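PDB 6QZO: peroxidase from Cellulomonas bogoriensis 69B4 = DSM 16987, which probably uses hydrogen peroxide to oxidise dyes and other substrates at a bound heme b, as DyP-type peroxidases generally do. Local coordinates for residues Pro136-Gly141 and Val233-Met238; Gly178-Pro183 and Thr191-Leu196; Tyr310-Ala315 and Ala321-Leu326. All blocks are in the same frame, centred on the assembly; numbering follows the deposited sequence.

How the interactions relate
The three contacts cluster where the two antiparallel, ferredoxin-like halves of the DyP fold meet. Along the chain, interaction 2 falls between the two segments of interaction 1, and interaction 3 follows both. Centres are about 20 Å apart for interactions 1 and 2, and about 13 Å for interaction 3 with either. Interactions 1 and 3 share the C-terminal sheet, where strand 229-238 pairs with strand 323-332. Strand 170-179 of the N-terminal sheet reaches strand 306-314 through a probable hydrogen bond from Phe179 N to Asn311 O, linking interactions 2 and 3. Heme touches residues of all three, and interactions 2 and 3 also face the second subunit.

Interaction 1 of 3, residues Pro136-Gly141 and Val233-Met238; sequences PAWCDG and VRRIAM. With HEM (protoporphyrin IX containing Fe), chain I.
Arg235 leaves its strand with CG anti to the backbone N (chi1 -165°) and runs extended as far as NE, while Trp138 holds its CG beside its own backbone N (chi1 -64°); these settings lay the guanidinium flat on the indole. Arg235 belongs to strand 229-238, an inner strand of the antiparallel sheet in the C-terminal half of the ferredoxin-like DyP fold. Trp138 sits in the loop that leads into strand 143-149 of the N-terminal sheet, so the stack joins the two halves of the protein. The two planes differ by only 16°. Arg235 CZ lies 4.0 Å from the centroid of the Trp138 six-membered ring, almost straight above it, in a cation-pi interaction. Farther back, Arg235 CD makes a CH-pi contact 3.6 Å from the centroid of the five-membered ring, and Arg235 NE comes 3.6 Å from Trp138 CE2. Tryptophan suits this place because its fused two-ring indole is long enough to lie under both the guanidinium and CD. Tyr312 takes the other face of the guanidinium in a second cation-pi interaction, making a sandwich, and Gln176 accepts a hydrogen bond from Arg235 NH1. Such an arrangement probably helps a buried arginine keep its charge. The backbones are bridged by a water that donates to Trp138 O at 2.8 Å and to Val233 O at 3.2 Å. Alternation along the strand sends the neighbouring Ile236 to the opposite side, toward the heme, where a branched apolar residue suits the porphyrin rim: Ile236 CD1 lies 3.5 Å from the heme methyl CMC. Two residues on, flexible Met238 brings its CE to within 3.8 Å of the heme methyl CMB.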
loop_
_atom_site.group_PDB
_atom_site.type_symbol
_atom_site.label_atom_id
_atom_site.label_comp_id
_atom_site.label_asym_id
_atom_site.label_seq_id
_atom_site.Cartn_x
_atom_site.Cartn_y
_atom_site.Cartn_z
ATOM N N PRO A 136 11.412 -11.767 15.560
ATOM C CA PRO A 136 12.055 -12.672 14.605
ATOM C C PRO A 136 11.401 -12.748 13.214
ATOM O O PRO A 136 12.118 -12.957 12.272
ATOM C CB PRO A 136 11.978 -14.057 15.283
ATOM C CG PRO A 136 11.517 -13.854 16.740
ATOM C CD PRO A 136 11.275 -12.372 16.896
ATOM N N ALA A 137 10.077 -12.558 13.128
ATOM C CA ALA A 137 9.289 -12.603 11.869
ATOM C C ALA A 137 9.640 -11.418 10.957
ATOM O O ALA A 137 9.220 -11.450 9.785
ATOM C CB ALA A 137 7.803 -12.621 12.173
ATOM N N TRP A 138 10.305 -10.385 11.476
ATOM C CA TRP A 138 10.762 -9.223 10.659
ATOM C C TRP A 138 12.299 -9.210 10.573
ATOM O O TRP A 138 12.857 -8.184 10.160
ATOM C CB TRP A 138 10.232 -7.902 11.235
ATOM C CG TRP A 138 8.745 -7.745 11.211
ATOM C CD1 TRP A 138 7.947 -7.501 12.289
ATOM C CD2 TRP A 138 7.879 -7.748 10.061
ATOM N NE1 TRP A 138 6.640 -7.394 11.898
ATOM C CE2 TRP A 138 6.564 -7.542 10.540
ATOM C CE3 TRP A 138 8.074 -7.913 8.688
ATOM C CZ2 TRP A 138 5.458 -7.511 9.693
ATOM C CZ3 TRP A 138 6.984 -7.870 7.846
ATOM C CH2 TRP A 138 5.693 -7.693 8.343
ATOM N N CYS A 139 12.951 -10.313 10.951
ATOM C CA CYS A 139 14.427 -10.411 11.056
ATOM C C CYS A 139 14.983 -11.398 10.027
ATOM O O CYS A 139 14.261 -12.347 9.654
ATOM C CB CYS A 139 14.854 -10.825 12.453
ATOM S SG CYS A 139 14.552 -9.537 13.678
ATOM N N ASP A 140 16.242 -11.166 9.624
ATOM C CA ASP A 140 17.102 -12.097 8.852
ATOM C C ASP A 140 16.428 -12.413 7.500
ATOM O O ASP A 140 15.674 -11.568 6.999
ATOM C CB ASP A 140 17.399 -13.362 9.660
ATOM C CG ASP A 140 17.909 -13.111 11.064
ATOM O OD1 ASP A 140 18.600 -12.094 11.286
ATOM O OD2 ASP A 140 17.550 -13.919 11.935
ATOM N N GLY A 141 16.723 -13.576 6.931
ATOM C CA GLY A 141 16.434 -13.964 5.542
ATOM C C GLY A 141 17.710 -14.401 4.826
ATOM O O GLY A 141 18.689 -13.692 4.924
ATOM N N VAL A 233 18.298 -3.490 6.701
ATOM C CA VAL A 233 16.849 -3.203 6.837
ATOM C C VAL A 233 16.493 -3.258 8.318
ATOM O O VAL A 233 16.520 -4.367 8.881
ATOM C CB VAL A 233 15.997 -4.196 6.030
ATOM C CG1 VAL A 233 14.514 -3.919 6.146
ATOM C CG2 VAL A 233 16.407 -4.194 4.574
ATOM N N ARG A 234 16.209 -2.090 8.907
ATOM C CA ARG A 234 15.564 -1.965 10.233
ATOM C C ARG A 234 14.110 -1.538 10.012
ATOM O O ARG A 234 13.879 -0.484 9.373
ATOM C CB ARG A 234 16.274 -0.926 11.096
ATOM C CG ARG A 234 17.757 -1.175 11.289
ATOM C CD ARG A 234 18.060 -2.197 12.358
ATOM N NE ARG A 234 18.062 -1.660 13.691
ATOM C CZ ARG A 234 18.393 -2.333 14.783
ATOM N NH1 ARG A 234 18.700 -3.622 14.734
ATOM N NH2 ARG A 234 18.377 -1.687 15.933
ATOM N N ARG A 235 13.174 -2.351 10.476
ATOM C CA ARG A 235 11.746 -1.977 10.616
ATOM C C ARG A 235 11.635 -1.219 11.934
ATOM O O ARG A 235 11.847 -1.853 12.995
ATOM C CB ARG A 235 10.870 -3.229 10.612
ATOM C CG ARG A 235 9.396 -2.950 10.382
ATOM C CD ARG A 235 8.577 -4.216 10.430
ATOM N NE ARG A 235 7.149 -3.992 10.296
ATOM C CZ ARG A 235 6.506 -3.723 9.164
ATOM N NH1 ARG A 235 7.158 -3.595 8.019
ATOM N NH2 ARG A 235 5.190 -3.573 9.167
ATOM N N ILE A 236 11.404 0.090 11.887
ATOM C CA ILE A 236 11.428 0.933 13.118
ATOM C C ILE A 236 10.025 1.505 13.309
ATOM O O ILE A 236 9.603 2.337 12.493
ATOM C CB ILE A 236 12.517 2.024 13.081
ATOM C CG1 ILE A 236 13.858 1.475 12.590
ATOM C CG2 ILE A 236 12.659 2.654 14.457
ATOM C CD1 ILE A 236 14.929 2.540 12.441
ATOM N N ALA A 237 9.350 1.034 14.366
ATOM C CA ALA A 237 7.970 1.416 14.716
ATOM C C ALA A 237 7.981 2.818 15.332
ATOM O O ALA A 237 8.934 3.136 16.105
ATOM C CB ALA A 237 7.401 0.400 15.654
ATOM N N MET A 238 6.971 3.628 14.999
ATOM C CA MET A 238 6.756 4.974 15.597
ATOM C C MET A 238 5.595 4.876 16.583
ATOM O O MET A 238 4.524 4.377 16.211
ATOM C CB MET A 238 6.439 6.013 14.527
ATOM C CG MET A 238 7.569 6.266 13.587
ATOM S SD MET A 238 6.978 7.098 12.087
ATOM C CE MET A 238 8.540 7.724 11.463
HETATM C CHA HEM I . 18.741 12.164 10.143
HETATM C CHB HEM I . 14.350 10.609 11.352
HETATM C CHC HEM I . 16.228 6.348 12.640
HETATM C CHD HEM I . 20.553 7.760 11.044
HETATM C C1A HEM I . 17.397 12.107 10.392
HETATM C C2A HEM I . 16.512 13.219 10.293
HETATM C C3A HEM I . 15.279 12.777 10.650
HETATM C C4A HEM I . 15.395 11.399 10.934
HETATM C CMA HEM I . 13.996 13.582 10.720
HETATM C CAA HEM I . 16.874 14.648 9.925
HETATM C CBA HEM I . 16.806 14.934 8.425
HETATM C CGA HEM I . 17.947 14.258 7.739
HETATM O O1A HEM I . 17.738 13.101 7.278
HETATM O O2A HEM I . 19.066 14.838 7.653
HETATM C C1B HEM I . 14.513 9.308 11.812
HETATM C C2B HEM I . 13.417 8.542 12.297
HETATM C C3B HEM I . 13.936 7.327 12.673
HETATM C C4B HEM I . 15.376 7.413 12.397
HETATM C CMB HEM I . 11.961 8.994 12.358
HETATM C CAB HEM I . 13.271 6.107 13.174
HETATM C CBB HEM I . 11.954 5.912 13.134
HETATM C C1C HEM I . 17.564 6.340 12.314
HETATM C C2C HEM I . 18.415 5.259 12.536
HETATM C C3C HEM I . 19.667 5.619 12.099
HETATM C C4C HEM I . 19.561 6.973 11.587
HETATM C CMC HEM I . 18.099 3.920 13.146
HETATM C CAC HEM I . 20.732 4.591 12.238
HETATM C CBC HEM I . 21.979 4.723 11.878
HETATM C C1D HEM I . 20.383 9.108 10.669
HETATM C C2D HEM I . 21.488 9.919 10.126
HETATM C C3D HEM I . 20.993 11.148 9.894
HETATM C C4D HEM I . 19.576 11.067 10.288
HETATM C CMD HEM I . 22.939 9.536 9.886
HETATM C CAD HEM I . 21.759 12.351 9.333
HETATM C CBD HEM I . 22.394 13.174 10.473
HETATM C CGD HEM I . 23.232 14.371 10.037
HETATM O O1D HEM I . 24.403 14.215 9.631
HETATM O O2D HEM I . 22.781 15.550 10.106
HETATM N NA HEM I . 16.698 11.003 10.784
HETATM N NB HEM I . 15.646 8.609 11.895
HETATM N NC HEM I . 18.253 7.374 11.752
HETATM N ND HEM I . 19.268 9.848 10.742
HETATM FE FE HEM I . 17.556 9.302 11.333
HETATM O O HOH W 1 13.622 -5.627 9.396
#

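Interaction 2 of 3, residues Gly178-Pro183 and Thr191-Leu196; sequences GFRRSP and TSMRNL
The guanidinium of Arg180 carries the sulfur of Met193 over one face: SD stands 3.9 Å above the plane, displaced toward the rim on the side of NE. Both residues lie just beyond strand 170-179, outermost in the N-terminal ferredoxin-like sheet, whose last residue Phe179 is hydrogen-bonded to Asn311 of the C-terminal half; here the chain turns back through the long connection to that half of the DyP fold. Met193 SD is 3.9 Å from Arg180 NE and 4.0 Å from Arg180 CZ, so the polarisable sulfur rests against the flat, delocalised group without competing for its N-H bonds. Arg180 NH2 instead donates to Ala309 O; separately, Tyr310 makes a cation-pi contact with the guanidinium. The arginine chain, extended from CG to NE, crosses the methionine at about a right angle, and Arg180 CG also meets Met193 CG at 4.2 Å. Met193 brings its sulfur across because CG is anti to the backbone N (chi1 -175°) and the chain bends at its last torsion. An unbranched thioether suits this place: its sulfur can lie on the guanidinium while the side chain also packs against Asn311. The connection is close to the cofactor, for Asn195 touches the heme and the heme-binding Gly202 follows a few residues later. On the other flank, the dimer interface begins: Arg181 is salt-bridged to Glu187 and to Asp151 of the second subunit. Phe179 packs against Arg152 of that subunit as well as against Leu196. Its CB does not point at the leucine, but chi1 of 57° swings the ring round toward it. Ring and leucine cross nearly at right angles, an apolar pairing in a buried setting, with Phe179 CZ reaching Leu196 CD1 at 4.1 Å.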
loop_
_atom_site.group_PDB
_atom_site.type_symbol
_atom_site.label_atom_id
_atom_site.label_comp_id
_atom_site.label_asym_id
_atom_site.label_seq_id
_atom_site.Cartn_x
_atom_site.Cartn_y
_atom_site.Cartn_z
ATOM N N GLY A 178 6.289 -0.337 1.689
ATOM C CA GLY A 178 6.414 1.074 2.083
ATOM C C GLY A 178 6.110 1.992 0.919
ATOM O O GLY A 178 5.956 1.477 -0.226
ATOM N N PHE A 179 6.071 3.299 1.203
ATOM C CA PHE A 179 5.625 4.336 0.254
ATOM C C PHE A 179 6.252 5.690 0.590
ATOM O O PHE A 179 6.650 5.957 1.754
ATOM C CB PHE A 179 4.102 4.459 0.273
ATOM C CG PHE A 179 3.495 4.767 1.617
ATOM C CD1 PHE A 179 3.355 6.078 2.049
ATOM C CD2 PHE A 179 3.040 3.750 2.438
ATOM C CE1 PHE A 179 2.783 6.366 3.274
ATOM C CE2 PHE A 179 2.460 4.043 3.662
ATOM C CZ PHE A 179 2.334 5.348 4.082
ATOM N N ARG A 180 6.366 6.505 -0.457
ATOM C CA ARG A 180 6.563 7.971 -0.399
ATOM C C ARG A 180 5.386 8.575 -1.162
ATOM O O ARG A 180 4.417 7.836 -1.432
ATOM C CB ARG A 180 7.895 8.367 -1.044
ATOM C CG ARG A 180 9.102 7.612 -0.499
ATOM C CD ARG A 180 10.367 7.985 -1.260
ATOM N NE ARG A 180 11.537 7.442 -0.582
ATOM C CZ ARG A 180 12.719 8.041 -0.469
ATOM N NH1 ARG A 180 12.936 9.252 -0.969
ATOM N NH2 ARG A 180 13.690 7.426 0.183
ATOM N N ARG A 181 5.494 9.828 -1.577
ATOM C CA ARG A 181 4.438 10.479 -2.391
ATOM C C ARG A 181 4.413 9.821 -3.780
ATOM O O ARG A 181 5.365 9.103 -4.131
ATOM C CB ARG A 181 4.637 11.996 -2.344
ATOM C CG ARG A 181 4.390 12.561 -0.957
ATOM C CD ARG A 181 3.638 13.865 -0.983
ATOM N NE ARG A 181 3.314 14.364 0.361
ATOM C CZ ARG A 181 2.103 14.409 0.915
ATOM N NH1 ARG A 181 1.029 13.967 0.271
ATOM N NH2 ARG A 181 1.973 14.889 2.137
ATOM N N SER A 182 3.285 9.954 -4.474
ATOM C CA SER A 182 3.035 9.351 -5.802
ATOM C C SER A 182 3.851 10.080 -6.864
ATOM O O SER A 182 4.318 11.197 -6.650
ATOM C CB SER A 182 1.564 9.364 -6.086
ATOM O OG SER A 182 0.901 8.453 -5.205
ATOM N N PRO A 183 4.081 9.470 -8.044
ATOM C CA PRO A 183 4.773 10.175 -9.129
ATOM C C PRO A 183 4.048 11.469 -9.502
ATOM O O PRO A 183 2.834 11.454 -9.568
ATOM C CB PRO A 183 4.760 9.169 -10.287
ATOM C CG PRO A 183 3.632 8.240 -9.930
ATOM C CD PRO A 183 3.698 8.104 -8.421
ATOM N N THR A 191 10.620 19.645 -0.513
ATOM C CA THR A 191 11.464 18.939 0.501
ATOM C C THR A 191 11.666 17.476 0.056
ATOM O O THR A 191 10.966 17.041 -0.888
ATOM C CB THR A 191 10.897 19.075 1.926
ATOM O OG1 THR A 191 9.616 18.443 1.999
ATOM C CG2 THR A 191 10.803 20.514 2.398
ATOM N N SER A 192 12.582 16.748 0.713
ATOM C CA SER A 192 13.164 15.462 0.226
ATOM C C SER A 192 12.172 14.297 0.378
ATOM O O SER A 192 11.832 13.663 -0.655
ATOM C CB SER A 192 14.471 15.156 0.915
ATOM O OG SER A 192 14.239 14.639 2.212
ATOM N N MET A 193 11.726 14.027 1.605
ATOM C CA MET A 193 10.679 13.024 1.943
ATOM C C MET A 193 10.079 13.407 3.296
ATOM O O MET A 193 10.838 13.871 4.179
ATOM C CB MET A 193 11.252 11.604 2.039
ATOM C CG MET A 193 10.202 10.523 2.267
ATOM S SD MET A 193 10.891 8.989 2.986
ATOM C CE MET A 193 10.377 9.185 4.699
ATOM N N ARG A 194 8.767 13.215 3.437
ATOM C CA ARG A 194 8.019 13.400 4.703
ATOM C C ARG A 194 7.743 12.025 5.273
ATOM O O ARG A 194 7.276 11.188 4.507
ATOM C CB ARG A 194 6.708 14.153 4.471
ATOM C CG ARG A 194 6.897 15.641 4.228
ATOM C CD ARG A 194 7.076 16.387 5.528
ATOM N NE ARG A 194 7.318 17.809 5.315
ATOM C CZ ARG A 194 7.581 18.668 6.283
ATOM N NH1 ARG A 194 7.637 18.259 7.540
ATOM N NH2 ARG A 194 7.802 19.939 5.996
ATOM N N ASN A 195 8.065 11.817 6.549
ATOM C CA ASN A 195 7.770 10.556 7.271
ATOM C C ASN A 195 6.480 10.776 8.069
ATOM O O ASN A 195 5.974 11.915 8.085
ATOM C CB ASN A 195 8.970 10.078 8.095
ATOM C CG ASN A 195 9.260 10.932 9.311
ATOM O OD1 ASN A 195 8.353 11.522 9.899
ATOM N ND2 ASN A 195 10.516 10.995 9.699
ATOM N N LEU A 196 5.971 9.722 8.696
ATOM C CA LEU A 196 4.632 9.726 9.342
ATOM C C LEU A 196 4.730 10.324 10.750
ATOM O O LEU A 196 3.689 10.438 11.406
ATOM C CB LEU A 196 4.068 8.303 9.331
ATOM C CG LEU A 196 3.767 7.772 7.930
ATOM C CD1 LEU A 196 3.340 6.319 7.974
ATOM C CD2 LEU A 196 2.686 8.587 7.240
#

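Interaction 3 of 3, residues Tyr310-Ala315 and Ala321-Leu326; sequences YNYDEA and ASDSGL
Ser324 OG donates a short hydrogen bond, 2.6 Å, to Asp313 OD1, meeting the carboxylate on its anti side. The two residues face each other as a non-hydrogen-bonded pair in the antiparallel beta hairpin of strands 306-314 and 323-332, with 306-314 the outermost strand of the C-terminal ferredoxin-like sheet and 323-332 its inner neighbour. Next to them Tyr312 and Gly325 form a hydrogen-bonded pair: Tyr312 N reaches Gly325 O at 3.0 Å, nearly straight, and Gly325 N returns to Tyr312 O at 2.9 Å. Toward the turn, Glu314 N donates to Asp323 O at 2.7 Å. Gly325 O is gripped twice, since a water lying 2.6 Å from it also donates to Asn311 OD1. A carboxylate suits position Asp313 as acceptor for the serine hydroxyl; its other oxygen, OD2, makes long, weak ion pairs with Arg152 and Arg177 of the second subunit.

Packing on the opposite face of the sheet belongs to Tyr312. With CG between backbone N and carbonyl carbon (chi1 81°), its ring folds over the neighbouring strand and covers Gly325, whose CA sits 3.7 Å from the ring centroid in a CH-pi contact. Glycine fits because a CB there would run into Tyr312 CE2. Asp323 OD1 meets the ring at its edge, 3.7 Å from CE1, with the carboxylate turned almost perpendicular to the ring. Replacing Tyr312 with an alanine would strip the ring from Gly325 and from Arg235, and would probably open a gap over the glycine and leave that guanidinium freer to turn. At the far end Leu326, an apolar residue that also touches the heme, places its CD1 3.8 Å from Tyr310 O.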
loop_
_atom_site.group_PDB
_atom_site.type_symbol
_atom_site.label_atom_id
_atom_site.label_comp_id
_atom_site.label_asym_id
_atom_site.label_seq_id
_atom_site.Cartn_x
_atom_site.Cartn_y
_atom_site.Cartn_z
ATOM N N TYR A 310 11.609 4.357 3.486
ATOM C CA TYR A 310 10.203 4.404 3.029
ATOM C C TYR A 310 9.299 4.415 4.266
ATOM O O TYR A 310 9.714 3.897 5.307
ATOM C CB TYR A 310 9.926 3.205 2.115
ATOM C CG TYR A 310 10.390 3.393 0.695
ATOM C CD1 TYR A 310 11.716 3.207 0.326
ATOM C CD2 TYR A 310 9.500 3.785 -0.281
ATOM C CE1 TYR A 310 12.135 3.413 -0.980
ATOM C CE2 TYR A 310 9.901 3.983 -1.589
ATOM C CZ TYR A 310 11.214 3.788 -1.943
ATOM O OH TYR A 310 11.569 3.991 -3.240
ATOM N N ASN A 311 8.110 4.992 4.156
ATOM C CA ASN A 311 7.071 4.949 5.227
ATOM C C ASN A 311 6.390 3.581 5.183
ATOM O O ASN A 311 6.144 3.086 4.075
ATOM C CB ASN A 311 6.009 6.044 5.052
ATOM C CG ASN A 311 6.619 7.420 5.001
ATOM O OD1 ASN A 311 7.508 7.727 5.800
ATOM N ND2 ASN A 311 6.171 8.226 4.051
ATOM N N TYR A 312 6.051 3.028 6.340
ATOM C CA TYR A 312 5.119 1.881 6.423
ATOM C C TYR A 312 3.937 2.290 7.300
ATOM O O TYR A 312 4.096 3.052 8.248
ATOM C CB TYR A 312 5.826 0.595 6.850
ATOM C CG TYR A 312 6.083 0.387 8.311
ATOM C CD1 TYR A 312 5.087 -0.072 9.155
ATOM C CD2 TYR A 312 7.356 0.544 8.841
ATOM C CE1 TYR A 312 5.325 -0.295 10.503
ATOM C CE2 TYR A 312 7.618 0.299 10.178
ATOM C CZ TYR A 312 6.600 -0.125 11.015
ATOM O OH TYR A 312 6.859 -0.364 12.338
ATOM N N ASP A 313 2.770 1.804 6.912
ATOM C CA ASP A 313 1.463 2.095 7.537
ATOM C C ASP A 313 0.609 0.853 7.341
ATOM O O ASP A 313 0.170 0.655 6.219
ATOM C CB ASP A 313 0.857 3.360 6.931
ATOM C CG ASP A 313 -0.352 3.867 7.693
ATOM O OD1 ASP A 313 -0.246 3.910 8.913
ATOM O OD2 ASP A 313 -1.391 4.202 7.064
ATOM N N GLU A 314 0.458 0.030 8.374
ATOM C CA GLU A 314 -0.251 -1.275 8.275
ATOM C C GLU A 314 -1.645 -1.154 8.865
ATOM O O GLU A 314 -1.842 -0.265 9.692
ATOM C CB GLU A 314 0.530 -2.380 9.011
ATOM C CG GLU A 314 1.893 -2.647 8.426
ATOM C CD GLU A 314 1.917 -2.875 6.922
ATOM O OE1 GLU A 314 0.988 -3.481 6.366
ATOM O OE2 GLU A 314 2.866 -2.425 6.305
ATOM N N ALA A 315 -2.555 -2.039 8.468
ATOM C CA ALA A 315 -3.813 -2.283 9.198
ATOM C C ALA A 315 -3.416 -2.484 10.652
ATOM O O ALA A 315 -2.558 -3.321 10.932
ATOM C CB ALA A 315 -4.538 -3.474 8.633
ATOM N N ALA A 321 -4.992 2.453 17.099
ATOM C CA ALA A 321 -5.418 3.348 15.996
ATOM C C ALA A 321 -4.549 3.118 14.752
ATOM O O ALA A 321 -5.091 3.104 13.632
ATOM C CB ALA A 321 -5.346 4.785 16.460
ATOM N N SER A 322 -3.244 2.965 14.942
ATOM C CA SER A 322 -2.242 2.966 13.839
ATOM C C SER A 322 -1.150 1.924 14.101
ATOM O O SER A 322 -0.853 1.638 15.267
ATOM C CB SER A 322 -1.646 4.350 13.652
ATOM O OG SER A 322 -2.650 5.334 13.453
ATOM N N ASP A 323 -0.576 1.383 13.031
ATOM C CA ASP A 323 0.710 0.648 13.018
ATOM C C ASP A 323 1.564 1.299 11.935
ATOM O O ASP A 323 1.517 0.825 10.778
ATOM C CB ASP A 323 0.525 -0.862 12.824
ATOM C CG ASP A 323 1.842 -1.650 12.871
ATOM O OD1 ASP A 323 2.882 -1.042 13.184
ATOM O OD2 ASP A 323 1.831 -2.851 12.630
ATOM N N SER A 324 2.247 2.381 12.309
ATOM C CA SER A 324 3.042 3.231 11.397
ATOM C C SER A 324 4.507 3.179 11.807
ATOM O O SER A 324 4.791 2.937 13.017
ATOM C CB SER A 324 2.528 4.636 11.392
ATOM O OG SER A 324 1.160 4.646 11.027
ATOM N N GLY A 325 5.405 3.389 10.841
ATOM C CA GLY A 325 6.844 3.464 11.136
ATOM C C GLY A 325 7.673 3.741 9.905
ATOM O O GLY A 325 7.108 4.195 8.887
ATOM N N LEU A 326 8.974 3.478 10.009
ATOM C CA LEU A 326 9.982 3.722 8.948
ATOM C C LEU A 326 10.559 2.369 8.514
ATOM O O LEU A 326 10.937 1.572 9.408
ATOM C CB LEU A 326 11.063 4.634 9.525
ATOM C CG LEU A 326 11.928 5.368 8.496
ATOM C CD1 LEU A 326 11.119 6.425 7.756
ATOM C CD2 LEU A 326 13.143 5.987 9.150
HETATM O O HOH W 2 7.221 6.770 8.745
#